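Local coordinates for protein RNase III (PDB 7DEY) that probably cleaves double-stranded RNA endonucleolytically, leaving 5'-phosphomonoester ends, as a Dicer enzyme of the ribonuclease III family in a budding yeast, at residues T85-E90 / K142-K147; K1-P6 / K137-K142; E15-H20 / E119-A124. All blocks are in the same frame, centred on the assembly; numbering follows the deposited sequence.

Contact 1: residues T85-E90 / K142-K147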
loop_
_atom_site.group_PDB
_atom_site.type_symbol
_atom_site.label_atom_id
_atom_site.label_comp_id
_atom_site.label_asym_id
_atom_site.label_seq_id
_atom_site.Cartn_x
_atom_site.Cartn_y
_atom_site.Cartn_z
ATOM N N THR C 85 6.886 1.996 6.820
ATOM C CA THR C 85 6.434 2.759 7.977
ATOM C C THR C 85 5.117 2.219 8.493
ATOM O O THR C 85 4.898 2.157 9.706
ATOM C CB THR C 85 6.264 4.232 7.633
ATOM O OG1 THR C 85 7.508 4.783 7.196
ATOM C CG2 THR C 85 5.784 4.983 8.855
ATOM N N GLN C 86 4.221 1.836 7.583
ATOM C CA GLN C 86 2.930 1.311 8.006
ATOM C C GLN C 86 3.108 0.031 8.803
ATOM O O GLN C 86 2.488 -0.145 9.850
ATOM C CB GLN C 86 2.033 1.080 6.791
ATOM C CG GLN C 86 0.568 0.976 7.137
ATOM C CD GLN C 86 -0.333 1.003 5.916
ATOM O OE1 GLN C 86 0.085 0.670 4.807
ATOM N NE2 GLN C 86 -1.587 1.407 6.120
ATOM N N PHE C 87 3.992 -0.858 8.345
ATOM C CA PHE C 87 4.307 -2.053 9.119
ATOM C C PHE C 87 4.885 -1.692 10.481
ATOM O O PHE C 87 4.521 -2.302 11.496
ATOM C CB PHE C 87 5.290 -2.942 8.351
ATOM C CG PHE C 87 4.723 -3.529 7.085
ATOM C CD1 PHE C 87 3.365 -3.769 6.961
ATOM C CD2 PHE C 87 5.552 -3.840 6.020
ATOM C CE1 PHE C 87 2.843 -4.313 5.790
ATOM C CE2 PHE C 87 5.041 -4.362 4.856
ATOM C CZ PHE C 87 3.679 -4.601 4.738
ATOM N N SER C 88 5.773 -0.687 10.528
ATOM C CA SER C 88 6.457 -0.346 11.776
ATOM C C SER C 88 5.511 0.181 12.850
ATOM O O SER C 88 5.771 -0.018 14.045
ATOM C CB SER C 88 7.547 0.678 11.520
ATOM O OG SER C 88 8.370 0.262 10.446
ATOM N N PHE C 89 4.427 0.864 12.462
ATOM C CA PHE C 89 3.487 1.355 13.463
ATOM C C PHE C 89 2.505 0.282 13.894
ATOM O O PHE C 89 2.089 0.271 15.061
ATOM C CB PHE C 89 2.758 2.590 12.944
ATOM C CG PHE C 89 3.621 3.809 12.926
ATOM C CD1 PHE C 89 4.565 4.002 13.914
ATOM C CD2 PHE C 89 3.526 4.734 11.917
ATOM C CE1 PHE C 89 5.385 5.106 13.902
ATOM C CE2 PHE C 89 4.343 5.841 11.903
ATOM C CZ PHE C 89 5.276 6.026 12.896
ATOM N N GLU C 90 2.138 -0.632 12.990
ATOM C CA GLU C 90 1.294 -1.753 13.377
ATOM C C GLU C 90 2.021 -2.752 14.266
ATOM O O GLU C 90 1.370 -3.637 14.840
ATOM C CB GLU C 90 0.732 -2.472 12.146
ATOM C CG GLU C 90 -0.007 -1.570 11.206
ATOM C CD GLU C 90 -0.170 -2.174 9.834
ATOM O OE1 GLU C 90 -0.837 -3.225 9.702
ATOM O OE2 GLU C 90 0.378 -1.595 8.883
ATOM N N LYS C 142 2.613 -13.597 4.704
ATOM C CA LYS C 142 1.343 -13.223 5.310
ATOM C C LYS C 142 1.227 -11.713 5.470
ATOM O O LYS C 142 0.169 -11.140 5.201
ATOM C CB LYS C 142 1.201 -13.920 6.669
ATOM C CG LYS C 142 1.651 -15.377 6.657
ATOM C CD LYS C 142 1.406 -16.068 7.991
ATOM C CE LYS C 142 2.374 -15.575 9.056
ATOM N NZ LYS C 142 1.922 -15.871 10.451
ATOM N N LEU C 143 2.314 -11.064 5.898
ATOM C CA LEU C 143 2.312 -9.625 6.133
ATOM C C LEU C 143 1.884 -8.856 4.901
ATOM O O LEU C 143 1.391 -7.727 5.008
ATOM C CB LEU C 143 3.710 -9.170 6.569
ATOM C CG LEU C 143 3.988 -7.706 6.920
ATOM C CD1 LEU C 143 3.014 -7.184 7.937
ATOM C CD2 LEU C 143 5.414 -7.565 7.425
ATOM N N TYR C 144 2.067 -9.441 3.726
ATOM C CA TYR C 144 1.801 -8.747 2.483
ATOM C C TYR C 144 0.502 -9.167 1.824
ATOM O O TYR C 144 0.103 -8.528 0.847
ATOM C CB TYR C 144 2.958 -8.969 1.509
ATOM C CG TYR C 144 4.096 -8.004 1.718
ATOM C CD1 TYR C 144 3.936 -6.657 1.424
ATOM C CD2 TYR C 144 5.321 -8.434 2.203
ATOM C CE1 TYR C 144 4.964 -5.760 1.602
ATOM C CE2 TYR C 144 6.362 -7.547 2.394
ATOM C CZ TYR C 144 6.184 -6.202 2.088
ATOM O OH TYR C 144 7.204 -5.274 2.274
ATOM N N ALA C 145 -0.165 -10.215 2.329
ATOM C CA ALA C 145 -1.385 -10.768 1.747
ATOM C C ALA C 145 -2.395 -9.698 1.336
ATOM O O ALA C 145 -2.776 -9.655 0.158
ATOM C CB ALA C 145 -2.033 -11.755 2.718
ATOM N N PRO C 146 -2.847 -8.810 2.246
ATOM C CA PRO C 146 -3.797 -7.770 1.813
ATOM C C PRO C 146 -3.241 -6.887 0.714
ATOM O O PRO C 146 -3.974 -6.550 -0.226
ATOM C CB PRO C 146 -4.061 -6.974 3.099
ATOM C CG PRO C 146 -3.597 -7.841 4.215
ATOM C CD PRO C 146 -2.444 -8.593 3.654
ATOM N N LYS C 147 -1.958 -6.509 0.792
ATOM C CA LYS C 147 -1.376 -5.679 -0.259
ATOM C C LYS C 147 -1.342 -6.421 -1.583
ATOM O O LYS C 147 -1.503 -5.805 -2.647
ATOM C CB LYS C 147 0.043 -5.224 0.117
ATOM C CG LYS C 147 0.172 -4.675 1.526
ATOM C CD LYS C 147 0.984 -3.392 1.579
ATOM C CE LYS C 147 0.166 -2.167 1.244
ATOM N NZ LYS C 147 -0.684 -1.775 2.386
#
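In the all-helical ribonuclease III domain, Phe87 of helix 81-90 presses its ring into the joint where helix 134-143 gives way to helix 145-156, and Leu143 and Tyr144 receive it. Phe87 and Leu143 meet tip to tip. Leu143 CG stands over the middle of the ring in a CH-pi contact, 3.8 Å from the Phe87 centroid and 12° off the normal; a chi1 of -178°, with CG anti to the backbone N, brings this branch point there. The leucine methyls spread over the same face, CD1 coming to 3.6 Å from Phe87 CD1. Tyr144 takes the outer edge of Phe87 on its own face, a T-shaped pair with centroids 5.1 Å apart and planes at 82°. A phenylalanine suits this place because it offers a leucine its face and a tyrosine its edge at once. Beside the ring, the bent Lys147 chain reaches across to helix 81-90, its NZ 3.5 Å from Gln86 OE1. The Tyr144 hydroxyl is hydrogen-bonded to Leu78 O. Around this core, Tyr144 also packs on Leu51 and Val55 of helix 42-62, Ser88 meets Phe118 of helix 113-128, and Gln86 packs against Gln157 of the second subunit.

Contact 2: residues K1-P6 / K137-K142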
loop_
_atom_site.group_PDB
_atom_site.type_symbol
_atom_site.label_atom_id
_atom_site.label_comp_id
_atom_site.label_asym_id
_atom_site.label_seq_id
_atom_site.Cartn_x
_atom_site.Cartn_y
_atom_site.Cartn_z
ATOM N N LYS C 1 -0.599 -5.976 13.809
ATOM C CA LYS C 1 -0.767 -6.459 12.430
ATOM C C LYS C 1 -1.025 -7.960 12.428
ATOM O O LYS C 1 -0.349 -8.697 13.143
ATOM C CB LYS C 1 0.465 -6.126 11.578
ATOM N N HIS C 2 -1.968 -8.418 11.600
ATOM C CA HIS C 2 -2.532 -9.750 11.813
ATOM C C HIS C 2 -1.544 -10.921 11.762
ATOM O O HIS C 2 -1.828 -11.972 12.357
ATOM C CB HIS C 2 -3.691 -9.996 10.846
ATOM C CG HIS C 2 -5.029 -9.832 11.497
ATOM N ND1 HIS C 2 -5.507 -8.605 11.911
ATOM C CD2 HIS C 2 -5.961 -10.742 11.867
ATOM C CE1 HIS C 2 -6.692 -8.762 12.474
ATOM N NE2 HIS C 2 -6.992 -10.050 12.459
ATOM N N PRO C 3 -0.397 -10.824 11.103
ATOM C CA PRO C 3 0.590 -11.885 11.259
ATOM C C PRO C 3 1.474 -11.636 12.472
ATOM O O PRO C 3 1.910 -10.501 12.723
ATOM C CB PRO C 3 1.378 -11.829 9.946
ATOM C CG PRO C 3 1.220 -10.462 9.479
ATOM C CD PRO C 3 -0.131 -10.015 9.904
ATOM N N PRO C 4 1.732 -12.671 13.273
ATOM C CA PRO C 4 2.576 -12.492 14.464
ATOM C C PRO C 4 3.973 -12.030 14.081
ATOM O O PRO C 4 4.550 -12.492 13.094
ATOM C CB PRO C 4 2.605 -13.889 15.101
ATOM C CG PRO C 4 1.484 -14.640 14.481
ATOM C CD PRO C 4 1.281 -14.065 13.113
ATOM N N LEU C 5 4.511 -11.117 14.876
ATOM C CA LEU C 5 5.833 -10.557 14.604
ATOM C C LEU C 5 6.915 -11.542 15.010
ATOM O O LEU C 5 6.989 -11.917 16.190
ATOM C CB LEU C 5 6.038 -9.253 15.359
ATOM C CG LEU C 5 7.414 -8.642 15.134
ATOM C CD1 LEU C 5 7.582 -8.282 13.661
ATOM C CD2 LEU C 5 7.618 -7.423 16.018
ATOM N N PRO C 6 7.772 -11.983 14.093
ATOM C CA PRO C 6 8.871 -12.860 14.483
ATOM C C PRO C 6 9.815 -12.140 15.427
ATOM O O PRO C 6 10.074 -10.936 15.299
ATOM C CB PRO C 6 9.547 -13.205 13.154
ATOM C CG PRO C 6 9.078 -12.195 12.215
ATOM C CD PRO C 6 7.716 -11.797 12.639
ATOM N N LYS C 137 10.588 -15.209 5.054
ATOM C CA LYS C 137 9.748 -15.312 3.870
ATOM C C LYS C 137 8.297 -15.674 4.223
ATOM O O LYS C 137 7.364 -15.068 3.689
ATOM C CB LYS C 137 10.373 -16.337 2.924
ATOM C CG LYS C 137 9.709 -16.423 1.592
ATOM C CD LYS C 137 10.334 -17.493 0.718
ATOM C CE LYS C 137 9.630 -17.559 -0.636
ATOM N NZ LYS C 137 10.073 -18.753 -1.420
ATOM N N ASP C 138 8.086 -16.615 5.152
ATOM C CA ASP C 138 6.722 -17.025 5.500
ATOM C C ASP C 138 5.964 -15.925 6.236
ATOM O O ASP C 138 4.776 -15.691 5.970
ATOM C CB ASP C 138 6.747 -18.288 6.354
ATOM C CG ASP C 138 7.045 -19.521 5.543
ATOM O OD1 ASP C 138 6.500 -19.634 4.415
ATOM O OD2 ASP C 138 7.835 -20.367 6.029
ATOM N N TRP C 139 6.620 -15.259 7.183
ATOM C CA TRP C 139 5.980 -14.135 7.855
ATOM C C TRP C 139 5.598 -13.046 6.860
ATOM O O TRP C 139 4.452 -12.583 6.841
ATOM C CB TRP C 139 6.914 -13.579 8.922
ATOM C CG TRP C 139 6.605 -12.189 9.333
ATOM C CD1 TRP C 139 5.415 -11.711 9.820
ATOM C CD2 TRP C 139 7.511 -11.091 9.333
ATOM N NE1 TRP C 139 5.530 -10.378 10.119
ATOM C CE2 TRP C 139 6.809 -9.973 9.831
ATOM C CE3 TRP C 139 8.859 -10.943 8.968
ATOM C CZ2 TRP C 139 7.406 -8.715 9.955
ATOM C CZ3 TRP C 139 9.452 -9.689 9.092
ATOM C CH2 TRP C 139 8.725 -8.594 9.576
ATOM N N LEU C 140 6.563 -12.629 6.024
ATOM C CA LEU C 140 6.306 -11.639 4.981
ATOM C C LEU C 140 5.228 -12.105 4.018
ATOM O O LEU C 140 4.452 -11.288 3.511
ATOM C CB LEU C 140 7.584 -11.350 4.200
ATOM C CG LEU C 140 8.701 -10.504 4.813
ATOM C CD1 LEU C 140 9.794 -10.350 3.776
ATOM C CD2 LEU C 140 8.205 -9.148 5.286
ATOM N N GLU C 141 5.179 -13.409 3.730
ATOM C CA GLU C 141 4.147 -13.907 2.823
ATOM C C GLU C 141 2.747 -13.655 3.383
ATOM O O GLU C 141 1.782 -13.505 2.620
ATOM C CB GLU C 141 4.361 -15.398 2.538
ATOM C CG GLU C 141 5.339 -15.677 1.399
ATOM C CD GLU C 141 5.871 -17.114 1.377
ATOM O OE1 GLU C 141 6.530 -17.486 0.380
ATOM O OE2 GLU C 141 5.641 -17.872 2.351
ATOM N N LYS C 142 2.613 -13.597 4.704
ATOM C CA LYS C 142 1.343 -13.223 5.310
ATOM C C LYS C 142 1.227 -11.713 5.470
ATOM O O LYS C 142 0.169 -11.140 5.201
ATOM C CB LYS C 142 1.201 -13.920 6.669
ATOM C CG LYS C 142 1.651 -15.377 6.657
ATOM C CD LYS C 142 1.406 -16.068 7.991
ATOM C CE LYS C 142 2.374 -15.575 9.056
ATOM N NZ LYS C 142 1.922 -15.871 10.451
#
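Trp139 CG is anti to the backbone N (chi1 160°), so that CG leaves helix 134-143 on the side of the chain's N-terminal arm, and Pro6 covers the indole it carries. From Pro3 to Pro6 this arm is extended, with backbone angles close to those of a polyproline II helix, and it lies against the helical ribonuclease III domain as a proline-rich extended segment. Pro6 CD sits over the five-membered ring of Trp139, 3.3 Å from its centroid and 7° off the normal, a proline-aromatic CH-pi contact. Pro6 CG reaches farther over the six-membered ring, 3.5 Å from Trp139 CE3. Proline suits this place because its rigid ring offers polarised C-H groups to an electron-rich indole. The opposite indole face is met near its rim by Leu140 CD2. Leu5 lies side by side with the tryptophan, pointing the same way, its CD1 3.7 Å from Trp139 CZ2, while Pro3 CB approaches the indole edge near CD1. Trp139 NE1 is hydrogen-bonded to Tyr91 OH, which also bonds to Pro3 O, so that one hydroxyl links arm and helix. Lys142 lays its aliphatic chain against Pro3 at the exposed side of the contact, CB lying 3.9 Å from Pro3 CB. A bend at chi3 (-72°) brings its CE back to 4.0 Å from Pro3 CB, and beyond it NZ ends beside Pro4 CD.

Contact 3: residues E15-H20 / E119-A124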
loop_
_atom_site.group_PDB
_atom_site.type_symbol
_atom_site.label_atom_id
_atom_site.label_comp_id
_atom_site.label_asym_id
_atom_site.label_seq_id
_atom_site.Cartn_x
_atom_site.Cartn_y
_atom_site.Cartn_z
ATOM N N GLU C 15 18.708 -4.390 21.085
ATOM C CA GLU C 15 19.181 -3.072 21.474
ATOM C C GLU C 15 20.015 -2.421 20.380
ATOM O O GLU C 15 20.056 -1.191 20.299
ATOM C CB GLU C 15 19.978 -3.172 22.780
ATOM C CG GLU C 15 19.133 -3.192 24.060
ATOM C CD GLU C 15 19.978 -3.157 25.330
ATOM O OE1 GLU C 15 21.218 -3.302 25.234
ATOM O OE2 GLU C 15 19.409 -2.971 26.426
ATOM N N ARG C 16 20.687 -3.208 19.535
ATOM C CA ARG C 16 21.306 -2.632 18.339
ATOM C C ARG C 16 20.260 -1.966 17.448
ATOM O O ARG C 16 20.523 -0.926 16.840
ATOM C CB ARG C 16 22.052 -3.714 17.550
ATOM C CG ARG C 16 23.443 -4.040 18.064
ATOM C CD ARG C 16 24.098 -5.218 17.313
ATOM N NE ARG C 16 24.547 -4.842 15.973
ATOM C CZ ARG C 16 25.121 -5.669 15.104
ATOM N NH1 ARG C 16 25.330 -6.936 15.420
ATOM N NH2 ARG C 16 25.479 -5.227 13.904
ATOM N N VAL C 17 19.058 -2.532 17.405
ATOM C CA VAL C 17 17.974 -2.035 16.574
ATOM C C VAL C 17 17.178 -0.909 17.234
ATOM O O VAL C 17 16.479 -0.165 16.531
ATOM C CB VAL C 17 17.087 -3.248 16.210
ATOM C CG1 VAL C 17 15.749 -2.845 15.607
ATOM C CG2 VAL C 17 17.844 -4.195 15.259
ATOM N N PHE C 18 17.272 -0.741 18.566
ATOM C CA PHE C 18 16.475 0.284 19.240
ATOM C C PHE C 18 17.241 1.064 20.314
ATOM O O PHE C 18 16.601 1.643 21.202
ATOM C CB PHE C 18 15.225 -0.317 19.889
ATOM C CG PHE C 18 14.284 -0.995 18.922
ATOM C CD1 PHE C 18 13.432 -0.257 18.119
ATOM C CD2 PHE C 18 14.222 -2.368 18.846
ATOM C CE1 PHE C 18 12.544 -0.889 17.244
ATOM C CE2 PHE C 18 13.334 -3.002 17.971
ATOM C CZ PHE C 18 12.503 -2.267 17.172
ATOM N N VAL C 19 18.579 1.095 20.273
ATOM C CA VAL C 19 19.333 2.014 21.128
ATOM C C VAL C 19 19.092 3.460 20.706
ATOM O O VAL C 19 19.058 4.369 21.549
ATOM C CB VAL C 19 20.840 1.666 21.100
ATOM C CG1 VAL C 19 21.391 1.793 19.687
ATOM C CG2 VAL C 19 21.656 2.523 22.111
ATOM N N HIS C 20 18.927 3.700 19.409
ATOM C CA HIS C 20 18.606 5.020 18.870
ATOM C C HIS C 20 18.299 4.869 17.383
ATOM O O HIS C 20 18.123 3.747 16.893
ATOM C CB HIS C 20 19.750 6.004 19.093
ATOM N N GLU C 119 13.957 -2.037 8.197
ATOM C CA GLU C 119 14.969 -2.766 7.448
ATOM C C GLU C 119 16.009 -3.353 8.391
ATOM O O GLU C 119 16.326 -4.545 8.310
ATOM C CB GLU C 119 15.596 -1.864 6.389
ATOM C CG GLU C 119 14.653 -1.643 5.219
ATOM C CD GLU C 119 15.258 -0.813 4.105
ATOM O OE1 GLU C 119 14.796 -0.974 2.951
ATOM O OE2 GLU C 119 16.179 0.000 4.371
ATOM N N ALA C 120 16.514 -2.545 9.326
ATOM C CA ALA C 120 17.422 -3.079 10.335
ATOM C C ALA C 120 16.807 -4.278 11.057
ATOM O O ALA C 120 17.471 -5.307 11.266
ATOM C CB ALA C 120 17.803 -1.988 11.338
ATOM N N TYR C 121 15.534 -4.167 11.440
ATOM C CA TYR C 121 14.885 -5.238 12.181
ATOM C C TYR C 121 14.941 -6.552 11.406
ATOM O O TYR C 121 15.461 -7.561 11.900
ATOM C CB TYR C 121 13.448 -4.837 12.489
ATOM C CG TYR C 121 12.764 -5.735 13.487
ATOM C CD1 TYR C 121 12.942 -5.555 14.850
ATOM C CD2 TYR C 121 11.938 -6.758 13.060
ATOM C CE1 TYR C 121 12.325 -6.366 15.751
ATOM C CE2 TYR C 121 11.319 -7.580 13.947
ATOM C CZ TYR C 121 11.508 -7.387 15.296
ATOM O OH TYR C 121 10.864 -8.225 16.193
ATOM N N ILE C 122 14.418 -6.553 10.173
ATOM C CA ILE C 122 14.558 -7.717 9.299
ATOM C C ILE C 122 16.009 -8.173 9.237
ATOM O O ILE C 122 16.304 -9.374 9.252
ATOM C CB ILE C 122 14.022 -7.392 7.895
ATOM C CG1 ILE C 122 12.521 -7.627 7.827
ATOM C CG2 ILE C 122 14.742 -8.225 6.816
ATOM C CD1 ILE C 122 11.926 -7.150 6.506
ATOM N N GLY C 123 16.939 -7.220 9.150
ATOM C CA GLY C 123 18.346 -7.567 9.229
ATOM C C GLY C 123 18.697 -8.340 10.486
ATOM O O GLY C 123 19.574 -9.208 10.456
ATOM N N ALA C 124 17.999 -8.059 11.602
ATOM C CA ALA C 124 18.254 -8.787 12.844
ATOM C C ALA C 124 17.645 -10.180 12.812
ATOM O O ALA C 124 18.325 -11.164 13.118
ATOM C CB ALA C 124 17.718 -8.021 14.046
#
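The rings of Phe18 and Tyr121 share one methyl group: Val17 CG1 lies 3.4 Å above one face of Phe18, offset toward its rim, and also meets the edge of Tyr121 in the plane of that ring. This places the contact between helix 11-18, near the N terminus, and helix 113-128 of the ribonuclease III domain, whose backbones come nearest at Val17 and Tyr121. The two aromatic side chains cross obliquely, with Phe18 CZ 4.0 Å from Tyr121 CD1. Each ring has a further aromatic neighbour, Tyr14 for Phe18 and Phe93 for Tyr121. A tyrosine suits its position because the body of the ring serves the apolar interface while its hydroxyl, carried away from Val17, is hydrogen-bonded to Pro6 O in the N-terminal arm.

Val17 divides its two methyls between different surfaces. With chi1 at 167°, CG1 is anti to the backbone N and comes to 4.0 Å from Tyr121 CD1, whereas CG2 faces the alanines. Ala120 and Ala124 stand one turn apart on the helix, and their small side chains let the branched valine come near the helix surface. On the same helix, Glu119 gathers with Glu44, Asp48 and Asp116 into an acidic cluster, consistent with the metal-binding site of ribonuclease III enzymes. The contact itself is apolar and buried, and Val17 CG2 lies 4.5 Å from Ala120 CB but 4.0 Å from Ala124 CB.

How the contacts relate
From the N terminus, the arm 1-6 pairs with helix 134-143 in contact 2, which closes a loop of 130 residues. Contact 3, between 15-20 and 119-124, is nested inside that loop and ties helix 11-18 to helix 113-128. Contact 1 crosses both, because 85-90 lies within their loops while 142-147 reaches past their ends. Contacts 1 and 2 have centres about 8 Å apart and share Lys142; Leu143 CA touches Pro3 CG. Contact 3 lies about 17 Å from contact 2, centre to centre, and Trp139 CZ3 packs on Ile122 CG1 between them. Contacts 2 and 3 tie the N-terminal region to helices 134-143 and 113-128, while contact 1 joins helix 81-90 to the turn between helices 134-143 and 145-156.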